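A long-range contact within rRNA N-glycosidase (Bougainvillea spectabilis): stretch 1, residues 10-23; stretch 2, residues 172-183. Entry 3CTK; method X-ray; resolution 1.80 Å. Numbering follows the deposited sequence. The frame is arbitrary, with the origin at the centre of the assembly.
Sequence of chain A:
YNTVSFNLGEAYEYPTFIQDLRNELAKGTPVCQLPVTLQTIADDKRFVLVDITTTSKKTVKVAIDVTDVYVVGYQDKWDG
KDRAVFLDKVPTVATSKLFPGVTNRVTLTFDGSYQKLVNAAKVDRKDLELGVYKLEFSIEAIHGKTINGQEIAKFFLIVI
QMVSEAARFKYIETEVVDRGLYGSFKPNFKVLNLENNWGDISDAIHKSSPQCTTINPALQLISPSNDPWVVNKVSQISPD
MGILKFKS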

# COMPACT_ATOMS: atom_id res chain seq x y z
N GLU A 10 -15.92 9.38 5.51
CA GLU A 10 -15.67 10.57 4.69
C GLU A 10 -14.87 10.14 3.46
O GLU A 10 -13.77 10.63 3.23
N ALA A 11 -15.45 9.24 2.67
CA ALA A 11 -14.78 8.73 1.48
C ALA A 11 -14.24 9.79 0.53
O ALA A 11 -13.21 9.59 -0.10
N TYR A 12 -14.93 10.92 0.42
CA TYR A 12 -14.51 11.99 -0.49
C TYR A 12 -13.16 12.61 -0.15
O TYR A 12 -12.59 13.34 -0.96
N GLU A 13 -12.64 12.33 1.04
CA GLU A 13 -11.34 12.86 1.46
C GLU A 13 -10.19 11.99 0.97
O GLU A 13 -9.01 12.35 1.13
N TYR A 14 -10.52 10.86 0.36
CA TYR A 14 -9.52 9.92 -0.14
C TYR A 14 -8.42 10.55 -0.99
O TYR A 14 -7.23 10.32 -0.73
N PRO A 15 -8.78 11.33 -2.02
CA PRO A 15 -7.71 11.92 -2.84
C PRO A 15 -6.72 12.77 -2.04
O PRO A 15 -5.51 12.74 -2.29
N THR A 16 -7.22 13.53 -1.07
CA THR A 16 -6.36 14.37 -0.24
C THR A 16 -5.47 13.49 0.64
O THR A 16 -4.29 13.78 0.85
N PHE A 17 -6.07 12.42 1.16
CA PHE A 17 -5.38 11.45 2.02
C PHE A 17 -4.19 10.82 1.28
O PHE A 17 -3.07 10.76 1.82
N ILE A 18 -4.42 10.35 0.06
CA ILE A 18 -3.37 9.73 -0.72
C ILE A 18 -2.26 10.72 -1.05
O ILE A 18 -1.08 10.37 -1.02
N GLN A 19 -2.62 11.96 -1.36
CA GLN A 19 -1.60 12.95 -1.68
C GLN A 19 -0.76 13.25 -0.44
O GLN A 19 0.46 13.42 -0.54
N ASP A 20 -1.40 13.31 0.72
CA ASP A 20 -0.65 13.58 1.95
C ASP A 20 0.31 12.44 2.27
O ASP A 20 1.40 12.67 2.80
N LEU A 21 -0.09 11.21 1.94
CA LEU A 21 0.78 10.05 2.17
C LEU A 21 1.98 10.13 1.23
O LEU A 21 3.11 9.86 1.63
N ARG A 22 1.74 10.50 -0.03
CA ARG A 22 2.85 10.61 -0.98
C ARG A 22 3.85 11.66 -0.50
O ARG A 22 5.05 11.50 -0.68
N ASN A 23 3.34 12.74 0.09
CA ASN A 23 4.21 13.81 0.58
C ASN A 23 5.16 13.27 1.65
O ASN A 23 6.31 13.70 1.74
N ILE A 172 -4.19 3.44 -9.95
CA ILE A 172 -4.91 2.68 -8.93
C ILE A 172 -5.70 3.64 -8.04
O ILE A 172 -6.83 3.34 -7.66
N GLU A 173 -5.12 4.79 -7.72
CA GLU A 173 -5.83 5.77 -6.90
C GLU A 173 -7.13 6.15 -7.61
O GLU A 173 -8.19 6.26 -6.99
N THR A 174 -7.05 6.34 -8.93
CA THR A 174 -8.23 6.72 -9.69
C THR A 174 -9.29 5.62 -9.73
O THR A 174 -10.48 5.91 -9.72
N GLU A 175 -8.86 4.36 -9.77
CA GLU A 175 -9.82 3.26 -9.77
C GLU A 175 -10.60 3.28 -8.47
O GLU A 175 -11.82 3.09 -8.47
N VAL A 176 -9.91 3.51 -7.36
CA VAL A 176 -10.58 3.54 -6.07
C VAL A 176 -11.54 4.73 -6.00
O VAL A 176 -12.66 4.59 -5.51
N VAL A 177 -11.11 5.88 -6.50
CA VAL A 177 -11.96 7.07 -6.49
C VAL A 177 -13.23 6.87 -7.33
O VAL A 177 -14.33 7.23 -6.89
N ASP A 178 -13.07 6.29 -8.52
CA ASP A 178 -14.20 6.06 -9.41
C ASP A 178 -15.11 4.89 -9.05
O ASP A 178 -16.32 4.93 -9.30
N ARG A 179 -14.53 3.84 -8.45
CA ARG A 179 -15.27 2.63 -8.13
C ARG A 179 -15.34 2.17 -6.67
O ARG A 179 -16.22 1.39 -6.32
N GLY A 180 -14.42 2.63 -5.83
CA GLY A 180 -14.42 2.17 -4.45
C GLY A 180 -14.74 3.11 -3.31
O GLY A 180 -14.57 2.74 -2.15
N LEU A 181 -15.19 4.32 -3.61
CA LEU A 181 -15.52 5.26 -2.54
C LEU A 181 -17.00 5.15 -2.22
O LEU A 181 -17.41 5.25 -1.06
N TYR A 182 -17.81 4.92 -3.25
CA TYR A 182 -19.25 4.80 -3.09
C TYR A 182 -19.75 3.47 -3.63
O TYR A 182 -20.95 3.30 -3.87
N GLY A 183 -18.83 2.54 -3.82
CA GLY A 183 -19.17 1.23 -4.32
C GLY A 183 -18.06 0.24 -4.02
O GLY A 183 -17.14 0.55 -3.26

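How do two helices whose axes come no closer than 10.8 Å come into contact? They run nearly antiparallel, at 161° between their N-to-C directions; with the axes this far apart, side chains bridge the gap, and together the two stretches bury 508 Å². From stretch 1, Ala11, Tyr14, Ile18 and Arg22 point their CA-to-CB bonds toward stretch 2; Val176 and Leu181 do the same in return. The pairs follow the antiparallel course: Ala11 lies beside Leu181, Tyr14 beside Val177, and Arg22 reaches back to Glu173.

What fills the apolar middle? Tyr14 is the most heavily covered residue of stretch 1, with 88 Å² under stretch 2. With chi1 at t, its ring extends among the side chains of the other helix. Val176, also t, places CG1 over one ring face, 3.9 Å from the centroid of the Tyr14 ring, a CH-pi contact in which the methyl group lies against the aromatic surface. At the ring edge, Tyr14 CD2 meets Val177 CG2 at 3.6 Å, and the same methyl, Val177 CG2, lies 3.8 Å from Pro15 CG. The hydroxyl of Tyr14 is hydrogen-bonded elsewhere in the structure, so this buried ring carries no unsatisfied polar end.

How is the packing closed beyond the end of the second helix? Leu181, in the m,t rotamer, brings CD2 to 3.6 Å from Tyr14 CB, while its own CB sits 3.9 Å from Ala11 CB. The small alanine side chain goes with a close backbone approach here, with the CA atoms of Ala11 and Leu181 only 5.4 Å apart. Farther out, Tyr182 CB points sideways, but the m rotamer brings the end of its side chain nearer to stretch 1: Tyr182 OH comes to 3.5 Å from Tyr12 CB. The Tyr12 ring, with chi1 at p, leads away from the contact.

Where is the polar anchor? The CA-to-CB bond of Glu173 points sideways to stretch 1, yet its t,t side chain carries the carboxylate into a hole formed by Tyr14, Pro15, Ile18 and Arg22. Its aliphatic part passes the tyrosine ring, with Glu173 CG 3.9 Å from Tyr14 CE2, and Ile18 CG2 rests 3.8 Å from Glu173 CD. Arg22, extended as m,t,t, completes a salt bridge: Arg22 NH2 donates to Glu173 OE1 at 2.8 Å, and Arg22 NH1 makes a weak hydrogen bond to the same Glu173 OE1 at 3.0 Å. One oxygen thus receives both nitrogens near the guanidinium plane, joining charge pairing to the knob-into-hole fit.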

# COMPACT_ATOMS: atom_id res chain seq x y z
CB GLU A 10 -14.84 11.59 5.48
CG GLU A 10 -15.17 11.68 6.96
CD GLU A 10 -14.36 12.75 7.67
OE1 GLU A 10 -13.16 12.89 7.35
OE2 GLU A 10 -14.92 13.44 8.55
CB ALA A 11 -15.71 7.78 0.73
CB TYR A 12 -15.59 13.07 -0.54
CG TYR A 12 -15.94 13.61 0.81
CD1 TYR A 12 -15.20 14.65 1.38
CD2 TYR A 12 -16.97 13.05 1.57
CE1 TYR A 12 -15.46 15.10 2.66
CE2 TYR A 12 -17.24 13.49 2.85
CZ TYR A 12 -16.49 14.52 3.39
OH TYR A 12 -16.74 14.95 4.67
CB GLU A 13 -11.28 12.95 2.99
CG GLU A 13 -12.10 14.08 3.59
CD GLU A 13 -11.53 15.45 3.25
OE1 GLU A 13 -12.19 16.46 3.56
OE2 GLU A 13 -10.41 15.51 2.68
CB TYR A 14 -10.21 8.81 -0.92
CG TYR A 14 -9.27 7.73 -1.42
CD1 TYR A 14 -8.71 6.80 -0.54
CD2 TYR A 14 -8.97 7.62 -2.77
CE1 TYR A 14 -7.87 5.79 -1.01
CE2 TYR A 14 -8.13 6.62 -3.25
CZ TYR A 14 -7.59 5.70 -2.36
OH TYR A 14 -6.79 4.70 -2.85
CB PRO A 15 -8.48 12.74 -3.87
CG PRO A 15 -9.74 11.93 -4.05
CD PRO A 15 -10.10 11.60 -2.61
CB THR A 16 -7.18 15.31 0.65
OG1 THR A 16 -7.99 16.16 -0.18
CG2 THR A 16 -6.27 16.18 1.50
CB PHE A 17 -6.37 10.36 2.43
CG PHE A 17 -5.73 9.11 2.98
CD1 PHE A 17 -5.03 9.13 4.18
CD2 PHE A 17 -5.84 7.91 2.28
CE1 PHE A 17 -4.43 7.97 4.68
CE2 PHE A 17 -5.25 6.74 2.77
CZ PHE A 17 -4.55 6.78 3.97
CB ILE A 18 -3.92 9.13 -2.03
CG1 ILE A 18 -4.83 7.93 -1.71
CG2 ILE A 18 -2.78 8.68 -2.94
CD1 ILE A 18 -4.13 6.82 -0.95
CB GLN A 19 -2.22 14.25 -2.22
CG GLN A 19 -1.18 15.31 -2.58
CD GLN A 19 -0.18 14.81 -3.61
OE1 GLN A 19 1.03 14.79 -3.36
NE2 GLN A 19 -0.67 14.41 -4.77
CB ASP A 20 -1.60 13.81 3.14
CG ASP A 20 -2.37 15.13 3.02
OD1 ASP A 20 -1.89 16.05 2.33
OD2 ASP A 20 -3.46 15.24 3.63
CB LEU A 21 0.00 8.74 1.95
CG LEU A 21 0.79 7.42 2.02
CD1 LEU A 21 1.59 7.32 3.32
CD2 LEU A 21 -0.20 6.26 1.91
CB ARG A 22 2.34 11.00 -2.37
CG ARG A 22 1.63 9.88 -3.13
CD ARG A 22 1.11 10.36 -4.48
NE ARG A 22 0.35 9.31 -5.15
CZ ARG A 22 -0.76 9.50 -5.84
NH1 ARG A 22 -1.27 10.72 -5.97
NH2 ARG A 22 -1.40 8.46 -6.37
CB ASN A 23 3.36 14.95 1.17
CG ASN A 23 2.65 15.76 0.10
OD1 ASN A 23 1.80 16.60 0.41
ND2 ASN A 23 3.01 15.54 -1.16
CB ILE A 172 -3.92 1.83 -8.09
CG1 ILE A 172 -3.23 0.81 -9.00
CG2 ILE A 172 -4.66 1.10 -6.97
CD1 ILE A 172 -2.28 -0.14 -8.28
CB GLU A 173 -4.99 7.02 -6.69
CG GLU A 173 -5.69 8.08 -5.85
CD GLU A 173 -5.03 9.44 -5.93
OE1 GLU A 173 -3.98 9.58 -6.61
OE2 GLU A 173 -5.57 10.39 -5.31
CB THR A 174 -7.86 7.15 -11.13
OG1 THR A 174 -7.01 8.30 -11.07
CG2 THR A 174 -9.10 7.51 -11.92
CB GLU A 175 -9.10 1.91 -9.92
CG GLU A 175 -8.58 1.63 -11.32
CD GLU A 175 -9.69 1.58 -12.36
OE1 GLU A 175 -10.51 0.64 -12.32
OE2 GLU A 175 -9.75 2.50 -13.20
CB VAL A 176 -9.57 3.62 -4.90
CG1 VAL A 176 -10.30 3.81 -3.57
CG2 VAL A 176 -8.74 2.34 -4.86
CB VAL A 177 -11.20 8.31 -7.04
CG1 VAL A 177 -12.17 9.47 -7.24
CG2 VAL A 177 -10.11 8.71 -6.06
CB ASP A 178 -13.72 5.82 -10.85
CG ASP A 178 -13.07 7.04 -11.46
OD1 ASP A 178 -13.24 8.15 -10.92
OD2 ASP A 178 -12.40 6.88 -12.50
CB ARG A 179 -14.71 1.46 -8.94
CG ARG A 179 -14.39 1.74 -10.40
CD ARG A 179 -13.64 0.55 -10.99
NE ARG A 179 -13.27 0.75 -12.39
CZ ARG A 179 -14.11 0.67 -13.41
NH1 ARG A 179 -15.39 0.38 -13.20
NH2 ARG A 179 -13.68 0.87 -14.65
CB LEU A 181 -15.17 6.69 -2.94
CG LEU A 181 -13.68 6.99 -3.17
CD1 LEU A 181 -13.50 8.47 -3.44
CD2 LEU A 181 -12.86 6.57 -1.95
CB TYR A 182 -19.95 5.97 -3.79
CG TYR A 182 -19.47 7.32 -3.32
CD1 TYR A 182 -18.51 8.03 -4.04
CD2 TYR A 182 -19.93 7.86 -2.12
CE1 TYR A 182 -18.03 9.25 -3.58
CE2 TYR A 182 -19.45 9.08 -1.65
CZ TYR A 182 -18.50 9.77 -2.38
OH TYR A 182 -18.03 10.98 -1.91